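Local coordinates for protein 3-Hydroxyacyl-CoA dehydrogenase (Ralstonia eutropha H16, PDB 4PZD) that probably catalyses the NAD-dependent oxidation of (3S)-3-hydroxyacyl-CoA thioesters to their 3-oxoacyl counterparts, at residues Val9-Met14 against Val29-Ile34; Asn16-Ala21 against Asn143-Met148. All coordinates share one frame; numbering follows the deposited sequence.

Contact 1. Residues Val9-Met14 against Val29-Ile34; sequences VGAGTM and VVMVDI. With NAD (nicotinamide-adenine-dinucleotide), chain J.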
loop_
_atom_site.group_PDB
_atom_site.type_symbol
_atom_site.label_atom_id
_atom_site.label_comp_id
_atom_site.label_asym_id
_atom_site.label_seq_id
_atom_site.Cartn_x
_atom_site.Cartn_y
_atom_site.Cartn_z
ATOM N N VAL A 9 -26.159 16.849 -9.703
ATOM C CA VAL A 9 -27.198 16.573 -8.736
ATOM C C VAL A 9 -26.573 16.130 -7.432
ATOM O O VAL A 9 -25.880 15.124 -7.370
ATOM C CB VAL A 9 -28.228 15.561 -9.244
ATOM C CG1 VAL A 9 -29.187 15.167 -8.127
ATOM C CG2 VAL A 9 -29.009 16.166 -10.400
ATOM N N GLY A 10 -26.848 16.910 -6.389
ATOM C CA GLY A 10 -26.311 16.685 -5.067
ATOM C C GLY A 10 -25.365 17.818 -4.807
ATOM O O GLY A 10 -24.506 18.118 -5.642
ATOM N N ALA A 11 -25.521 18.471 -3.666
ATOM C CA ALA A 11 -24.653 19.592 -3.350
ATOM C C ALA A 11 -23.869 19.399 -2.051
ATOM O O ALA A 11 -23.451 20.383 -1.430
ATOM C CB ALA A 11 -25.457 20.881 -3.322
ATOM N N GLY A 12 -23.634 18.145 -1.663
ATOM C CA GLY A 12 -22.859 17.832 -0.443
ATOM C C GLY A 12 -21.352 17.844 -0.691
ATOM O O GLY A 12 -20.884 18.414 -1.681
ATOM N N THR A 13 -20.598 17.204 0.197
ATOM C CA THR A 13 -19.149 17.147 0.086
ATOM C C THR A 13 -18.679 16.961 -1.353
ATOM O O THR A 13 -17.915 17.794 -1.863
ATOM C CB THR A 13 -18.570 15.966 0.893
ATOM O OG1 THR A 13 -19.158 15.935 2.197
ATOM C CG2 THR A 13 -17.020 16.056 0.978
ATOM N N MET A 14 -19.149 15.872 -1.981
ATOM C CA MET A 14 -18.712 15.459 -3.322
ATOM C C MET A 14 -19.199 16.414 -4.389
ATOM O O MET A 14 -18.448 16.782 -5.275
ATOM C CB MET A 14 -19.234 14.061 -3.689
ATOM C CG MET A 14 -18.518 12.885 -3.041
ATOM S SD MET A 14 -16.712 12.803 -3.203
ATOM C CE MET A 14 -16.218 13.043 -1.494
ATOM N N VAL A 29 -21.280 25.388 -13.978
ATOM C CA VAL A 29 -21.916 24.324 -13.219
ATOM C C VAL A 29 -23.319 24.710 -12.839
ATOM O O VAL A 29 -23.533 25.804 -12.349
ATOM C CB VAL A 29 -21.198 24.023 -11.897
ATOM C CG1 VAL A 29 -21.852 22.813 -11.232
ATOM C CG2 VAL A 29 -19.712 23.790 -12.113
ATOM N N VAL A 30 -24.256 23.794 -13.045
ATOM C CA VAL A 30 -25.629 23.920 -12.559
ATOM C C VAL A 30 -25.811 22.896 -11.435
ATOM O O VAL A 30 -26.012 21.699 -11.681
ATOM C CB VAL A 30 -26.655 23.688 -13.697
ATOM C CG1 VAL A 30 -28.075 23.533 -13.164
ATOM C CG2 VAL A 30 -26.597 24.830 -14.692
ATOM N N MET A 31 -25.721 23.364 -10.199
ATOM C CA MET A 31 -25.762 22.464 -9.069
ATOM C C MET A 31 -27.159 22.418 -8.483
ATOM O O MET A 31 -27.679 23.438 -8.063
ATOM C CB MET A 31 -24.792 22.921 -8.019
ATOM C CG MET A 31 -24.302 21.783 -7.167
ATOM S SD MET A 31 -23.581 22.327 -5.618
ATOM C CE MET A 31 -22.934 23.953 -5.986
ATOM N N VAL A 32 -27.745 21.228 -8.440
ATOM C CA VAL A 32 -29.124 21.046 -7.996
ATOM C C VAL A 32 -29.178 20.251 -6.671
ATOM O O VAL A 32 -28.534 19.213 -6.543
ATOM C CB VAL A 32 -29.929 20.328 -9.104
ATOM C CG1 VAL A 32 -31.379 20.129 -8.697
ATOM C CG2 VAL A 32 -29.864 21.113 -10.403
ATOM N N ASP A 33 -29.913 20.751 -5.674
ATOM C CA ASP A 33 -30.239 19.955 -4.466
ATOM C C ASP A 33 -31.738 20.090 -4.157
ATOM O O ASP A 33 -32.502 20.530 -5.027
ATOM C CB ASP A 33 -29.351 20.351 -3.273
ATOM C CG ASP A 33 -28.982 19.166 -2.394
ATOM O OD1 ASP A 33 -29.860 18.312 -2.157
ATOM O OD2 ASP A 33 -27.825 19.086 -1.933
ATOM N N ILE A 34 -32.177 19.713 -2.953
ATOM C CA ILE A 34 -33.632 19.660 -2.642
ATOM C C ILE A 34 -34.157 20.800 -1.785
ATOM O O ILE A 34 -35.357 20.993 -1.698
ATOM C CB ILE A 34 -34.047 18.332 -1.985
ATOM C CG1 ILE A 34 -33.090 17.984 -0.825
ATOM C CG2 ILE A 34 -34.121 17.237 -3.050
ATOM C CD1 ILE A 34 -33.628 16.981 0.178
HETATM P PA NAD J . -23.073 14.464 1.855
HETATM O O1A NAD J . -23.720 13.892 3.094
HETATM O O2A NAD J . -21.897 15.401 2.020
HETATM O O5B NAD J . -24.232 15.227 1.031
HETATM C C5B NAD J . -25.194 14.538 0.225
HETATM C C4B NAD J . -25.990 15.556 -0.586
HETATM O O4B NAD J . -26.829 14.887 -1.545
HETATM C C3B NAD J . -26.882 16.424 0.317
HETATM O O3B NAD J . -26.626 17.839 0.159
HETATM C C2B NAD J . -28.298 16.024 -0.084
HETATM O O2B NAD J . -29.264 17.084 0.047
HETATM C C1B NAD J . -28.119 15.531 -1.526
HETATM N N9A NAD J . -29.307 14.720 -1.968
HETATM C C8A NAD J . -29.892 13.660 -1.347
HETATM N N7A NAD J . -30.976 13.233 -2.061
HETATM C C5A NAD J . -31.104 14.022 -3.147
HETATM C C6A NAD J . -32.028 14.126 -4.323
HETATM N N6A NAD J . -33.071 13.253 -4.469
HETATM N N1A NAD J . -31.798 15.118 -5.243
HETATM C C2A NAD J . -30.768 15.988 -5.101
HETATM N N3A NAD J . -29.896 15.936 -4.059
HETATM C C4A NAD J . -30.008 15.002 -3.076
HETATM O O3 NAD J . -22.693 13.232 0.874
HETATM P PN NAD J . -21.479 13.174 -0.196
HETATM O O1N NAD J . -20.186 12.953 0.561
HETATM O O2N NAD J . -21.596 14.334 -1.166
HETATM O O5D NAD J . -21.816 11.781 -0.955
HETATM C C5D NAD J . -22.484 11.737 -2.210
HETATM C C4D NAD J . -22.274 10.394 -2.909
HETATM O O4D NAD J . -20.994 10.308 -3.553
HETATM C C3D NAD J . -22.302 9.193 -1.989
HETATM O O3D NAD J . -23.628 8.786 -1.686
HETATM C C2D NAD J . -21.545 8.182 -2.814
HETATM O O2D NAD J . -22.402 7.657 -3.832
HETATM C C1D NAD J . -20.460 8.970 -3.494
HETATM N N1N NAD J . -19.166 8.840 -2.766
HETATM C C2N NAD J . -19.038 9.276 -1.491
HETATM C C3N NAD J . -17.837 9.173 -0.781
HETATM C C7N NAD J . -17.777 9.700 0.638
HETATM O O7N NAD J . -17.337 9.001 1.532
HETATM N N7N NAD J . -18.208 10.935 0.908
HETATM C C4N NAD J . -16.730 8.596 -1.419
HETATM C C5N NAD J . -16.867 8.152 -2.729
HETATM C C6N NAD J . -18.098 8.279 -3.381
#
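Residues Val-9 to Met-14 and Val-29 to Ile-34 meet in a buried contact, part backbone pairing and part side-chain hydrogen bonding, where two neighbouring parallel strands, 5-9 and 28-32, end beside the bound NAD. Val-9 forms a parallel bridge with Val-32, and the last backbone bond of this pairing runs from Gly-10 N to Val-32 O, 2.9 Å long and almost straight at 172°. On the same face of the sheet as Val-32, the Val-9 side chain swings CG1 opposite its own backbone N (chi1 172°) and sets that methyl 3.5 Å from C2A of the adenine. Past the bridge the chains part, and the carboxylate of Asp-33 spans the gap. Its OD2 accepts the amide of Ala-11 (N to OD2, 2.9 Å), a bent bond that reaches the oxygen from above the carboxylate plane. The same OD2 takes the ribose hydroxyl O3B of NAD at 2.7 Å, while OD1 takes O2B at 2.6 Å and also receives the amide of Ile-34. With both oxygens gripped twice, the carboxylate's rotation is fixed and the adenosine ribose is held by its two hydroxyls. Next to it, the methyl of Ala-11 sits against SD of Met-31, whose chain bends at its last torsion. Gly-12, the N-cap of helix 13-23, brings its CA close to O5B of NAD. From the first turn of the helix, Thr-13 gives its backbone N and OG1 to O2A, and Met-14 N goes to O2N at 3.0 Å. A glycine-rich turn between strand and helix, amides on the pyrophosphate and an acid at the end of the second strand are the signature of the NAD-binding Rossmann beta-alpha-beta unit.

Contact 2. Residues Asn16-Ala21 against Asn143-Met148; sequences NGIAQA and NPVPVM. With NAD (nicotinamide-adenine-dinucleotide), chain J.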
loop_
_atom_site.group_PDB
_atom_site.type_symbol
_atom_site.label_atom_id
_atom_site.label_comp_id
_atom_site.label_asym_id
_atom_site.label_seq_id
_atom_site.Cartn_x
_atom_site.Cartn_y
_atom_site.Cartn_z
ATOM N N ASN A 16 -20.128 19.804 -4.335
ATOM C CA ASN A 16 -19.371 21.067 -4.451
ATOM C C ASN A 16 -18.026 20.686 -4.974
ATOM O O ASN A 16 -17.516 21.313 -5.908
ATOM C CB ASN A 16 -19.122 21.860 -3.143
ATOM C CG ASN A 16 -19.793 21.273 -1.944
ATOM O OD1 ASN A 16 -21.017 21.333 -1.819
ATOM N ND2 ASN A 16 -18.995 20.716 -1.034
ATOM N N GLY A 17 -17.460 19.657 -4.339
ATOM C CA GLY A 17 -16.193 19.084 -4.751
ATOM C C GLY A 17 -16.101 19.220 -6.244
ATOM O O GLY A 17 -15.295 19.989 -6.747
ATOM N N ILE A 18 -17.009 18.557 -6.942
ATOM C CA ILE A 18 -16.934 18.527 -8.380
ATOM C C ILE A 18 -17.160 19.923 -8.959
ATOM O O ILE A 18 -16.496 20.312 -9.916
ATOM C CB ILE A 18 -17.974 17.595 -9.052
ATOM C CG1 ILE A 18 -18.089 16.211 -8.404
ATOM C CG2 ILE A 18 -17.655 17.482 -10.533
ATOM C CD1 ILE A 18 -16.790 15.657 -7.902
ATOM N N ALA A 19 -18.124 20.647 -8.406
ATOM C CA ALA A 19 -18.497 21.958 -8.920
ATOM C C ALA A 19 -17.308 22.913 -8.912
ATOM O O ALA A 19 -16.984 23.550 -9.916
ATOM C CB ALA A 19 -19.621 22.538 -8.086
ATOM N N GLN A 20 -16.658 22.993 -7.767
ATOM C CA GLN A 20 -15.465 23.790 -7.635
ATOM C C GLN A 20 -14.469 23.400 -8.725
ATOM O O GLN A 20 -14.037 24.232 -9.515
ATOM C CB GLN A 20 -14.872 23.583 -6.232
ATOM C CG GLN A 20 -13.567 24.320 -5.967
ATOM C CD GLN A 20 -13.173 24.293 -4.502
ATOM O OE1 GLN A 20 -14.029 24.216 -3.625
ATOM N NE2 GLN A 20 -11.868 24.372 -4.227
ATOM N N ALA A 21 -14.145 22.115 -8.778
ATOM C CA ALA A 21 -13.137 21.591 -9.702
ATOM C C ALA A 21 -13.428 21.979 -11.137
ATOM O O ALA A 21 -12.508 22.259 -11.912
ATOM C CB ALA A 21 -13.042 20.074 -9.571
ATOM N N ASN A 143 -11.720 11.827 -2.095
ATOM C CA ASN A 143 -12.689 12.284 -1.108
ATOM C C ASN A 143 -12.583 13.723 -0.646
ATOM O O ASN A 143 -13.558 14.244 -0.075
ATOM C CB ASN A 143 -12.723 11.314 0.085
ATOM C CG ASN A 143 -13.418 9.983 -0.248
ATOM O OD1 ASN A 143 -13.166 9.347 -1.287
ATOM N ND2 ASN A 143 -14.300 9.557 0.652
ATOM N N PRO A 144 -11.394 14.345 -0.831
ATOM C CA PRO A 144 -11.223 15.823 -0.899
ATOM C C PRO A 144 -11.000 16.265 -2.352
ATOM O O PRO A 144 -9.867 16.327 -2.836
ATOM C CB PRO A 144 -10.001 16.095 -0.005
ATOM C CG PRO A 144 -9.486 14.734 0.423
ATOM C CD PRO A 144 -10.146 13.679 -0.436
ATOM N N VAL A 145 -12.093 16.567 -3.041
ATOM C CA VAL A 145 -12.099 16.544 -4.498
ATOM C C VAL A 145 -11.320 17.645 -5.187
ATOM O O VAL A 145 -10.713 17.390 -6.217
ATOM C CB VAL A 145 -13.519 16.581 -5.057
ATOM C CG1 VAL A 145 -13.479 16.573 -6.589
ATOM C CG2 VAL A 145 -14.327 15.419 -4.498
ATOM N N PRO A 146 -11.402 18.888 -4.676
ATOM C CA PRO A 146 -10.575 19.936 -5.251
ATOM C C PRO A 146 -9.118 19.506 -5.541
ATOM O O PRO A 146 -8.684 19.638 -6.676
ATOM C CB PRO A 146 -10.630 21.023 -4.177
ATOM C CG PRO A 146 -11.950 20.831 -3.494
ATOM C CD PRO A 146 -12.451 19.452 -3.807
ATOM N N VAL A 147 -8.392 18.977 -4.546
ATOM C CA VAL A 147 -6.950 18.676 -4.711
ATOM C C VAL A 147 -6.633 17.296 -5.309
ATOM O O VAL A 147 -5.719 17.177 -6.130
ATOM C CB VAL A 147 -6.117 18.850 -3.399
ATOM C CG1 VAL A 147 -6.231 20.273 -2.856
ATOM C CG2 VAL A 147 -6.495 17.841 -2.331
ATOM N N MET A 148 -7.358 16.257 -4.886
ATOM C CA MET A 148 -7.109 14.873 -5.370
ATOM C C MET A 148 -7.126 14.800 -6.900
ATOM O O MET A 148 -8.138 15.121 -7.540
ATOM C CB MET A 148 -8.128 13.866 -4.796
ATOM C CG MET A 148 -7.990 13.587 -3.311
ATOM S SD MET A 148 -6.389 12.924 -2.820
ATOM C CE MET A 148 -6.725 11.173 -2.718
HETATM P PA NAD J . -23.073 14.464 1.855
HETATM O O1A NAD J . -23.720 13.892 3.094
HETATM O O2A NAD J . -21.897 15.401 2.020
HETATM O O5B NAD J . -24.232 15.227 1.031
HETATM C C5B NAD J . -25.194 14.538 0.225
HETATM C C4B NAD J . -25.990 15.556 -0.586
HETATM O O4B NAD J . -26.829 14.887 -1.545
HETATM C C3B NAD J . -26.882 16.424 0.317
HETATM O O3B NAD J . -26.626 17.839 0.159
HETATM C C2B NAD J . -28.298 16.024 -0.084
HETATM O O2B NAD J . -29.264 17.084 0.047
HETATM C C1B NAD J . -28.119 15.531 -1.526
HETATM N N9A NAD J . -29.307 14.720 -1.968
HETATM C C8A NAD J . -29.892 13.660 -1.347
HETATM N N7A NAD J . -30.976 13.233 -2.061
HETATM C C5A NAD J . -31.104 14.022 -3.147
HETATM C C6A NAD J . -32.028 14.126 -4.323
HETATM N N6A NAD J . -33.071 13.253 -4.469
HETATM N N1A NAD J . -31.798 15.118 -5.243
HETATM C C2A NAD J . -30.768 15.988 -5.101
HETATM N N3A NAD J . -29.896 15.936 -4.059
HETATM C C4A NAD J . -30.008 15.002 -3.076
HETATM O O3 NAD J . -22.693 13.232 0.874
HETATM P PN NAD J . -21.479 13.174 -0.196
HETATM O O1N NAD J . -20.186 12.953 0.561
HETATM O O2N NAD J . -21.596 14.334 -1.166
HETATM O O5D NAD J . -21.816 11.781 -0.955
HETATM C C5D NAD J . -22.484 11.737 -2.210
HETATM C C4D NAD J . -22.274 10.394 -2.909
HETATM O O4D NAD J . -20.994 10.308 -3.553
HETATM C C3D NAD J . -22.302 9.193 -1.989
HETATM O O3D NAD J . -23.628 8.786 -1.686
HETATM C C2D NAD J . -21.545 8.182 -2.814
HETATM O O2D NAD J . -22.402 7.657 -3.832
HETATM C C1D NAD J . -20.460 8.970 -3.494
HETATM N N1N NAD J . -19.166 8.840 -2.766
HETATM C C2N NAD J . -19.038 9.276 -1.491
HETATM C C3N NAD J . -17.837 9.173 -0.781
HETATM C C7N NAD J . -17.777 9.700 0.638
HETATM O O7N NAD J . -17.337 9.001 1.532
HETATM N N7N NAD J . -18.208 10.935 0.908
HETATM C C4N NAD J . -16.730 8.596 -1.419
HETATM C C5N NAD J . -16.867 8.152 -2.729
HETATM C C6N NAD J . -18.098 8.279 -3.381
#
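Val-145 points toward helix 13-23 and rests on the backbone of Gly-17, with CB 3.7 Å from Gly-17 CA. Gly-17 has no side chain, and here the loop comes closest to the helix, 4.8 Å between the CA atoms of Gly-17 and Val-145. The two valine methyls divide the work. CG1, opposite the backbone N (chi1 179°), reaches past Gly-17 to CD1 of Ile-18 at 3.7 Å, the two side chains crossing at a slant; CG2 stays over Gly-17 CA. Ile-18 leaves the helix facing away from the loop, and it is the bend of its chain that returns CD1 to the valine. The helix belongs to the first beta-alpha-beta unit of the Rossmann domain, and residues 143-148 form the loop between strands 136-141 and 150-155 of the same sheet, so sequence 122 residues distant is brought onto its flank. One turn further along, Gln-20 stretches its chain out and crosses the ring of Pro-146 at about a right angle. Its NE2 lies 3.6 Å from both Pro-146 CB and CG, an amide nitrogen against the CB and CG carbons of the ring, without a hydrogen bond, while Pro-146 CD turns back toward Gly-17 CA at 3.9 Å. Gln-20 also touches Ser-49 and Leu-50 of helix 37-54, so its side chain has that helix as well as the proline for neighbours. At the start of the loop Asn-143 serves the nicotinamide end of NAD: ND2 stands 3.2 Å from the carboxamide oxygen O7N.

Helix 13-23 is the element both contacts share: contact 1 holds its N-terminal end, contact 2 the turns that follow. Both are largely buried, though contact 2 reaches the surface at Pro-146. Their chemistry differs with place. Contact 1, at the ends of the sheet strands, is knitted by backbone and carboxylate hydrogen bonds and grips the adenosine and pyrophosphate of NAD; contact 2 has no hydrogen bond between its segments and relies on close apolar packing against a glycine. They meet directly where Met-14 SD lies 3.8 Å from Val-145 CG2. Together they follow the cofactor from its adenine end to the nicotinamide beside Asn-143.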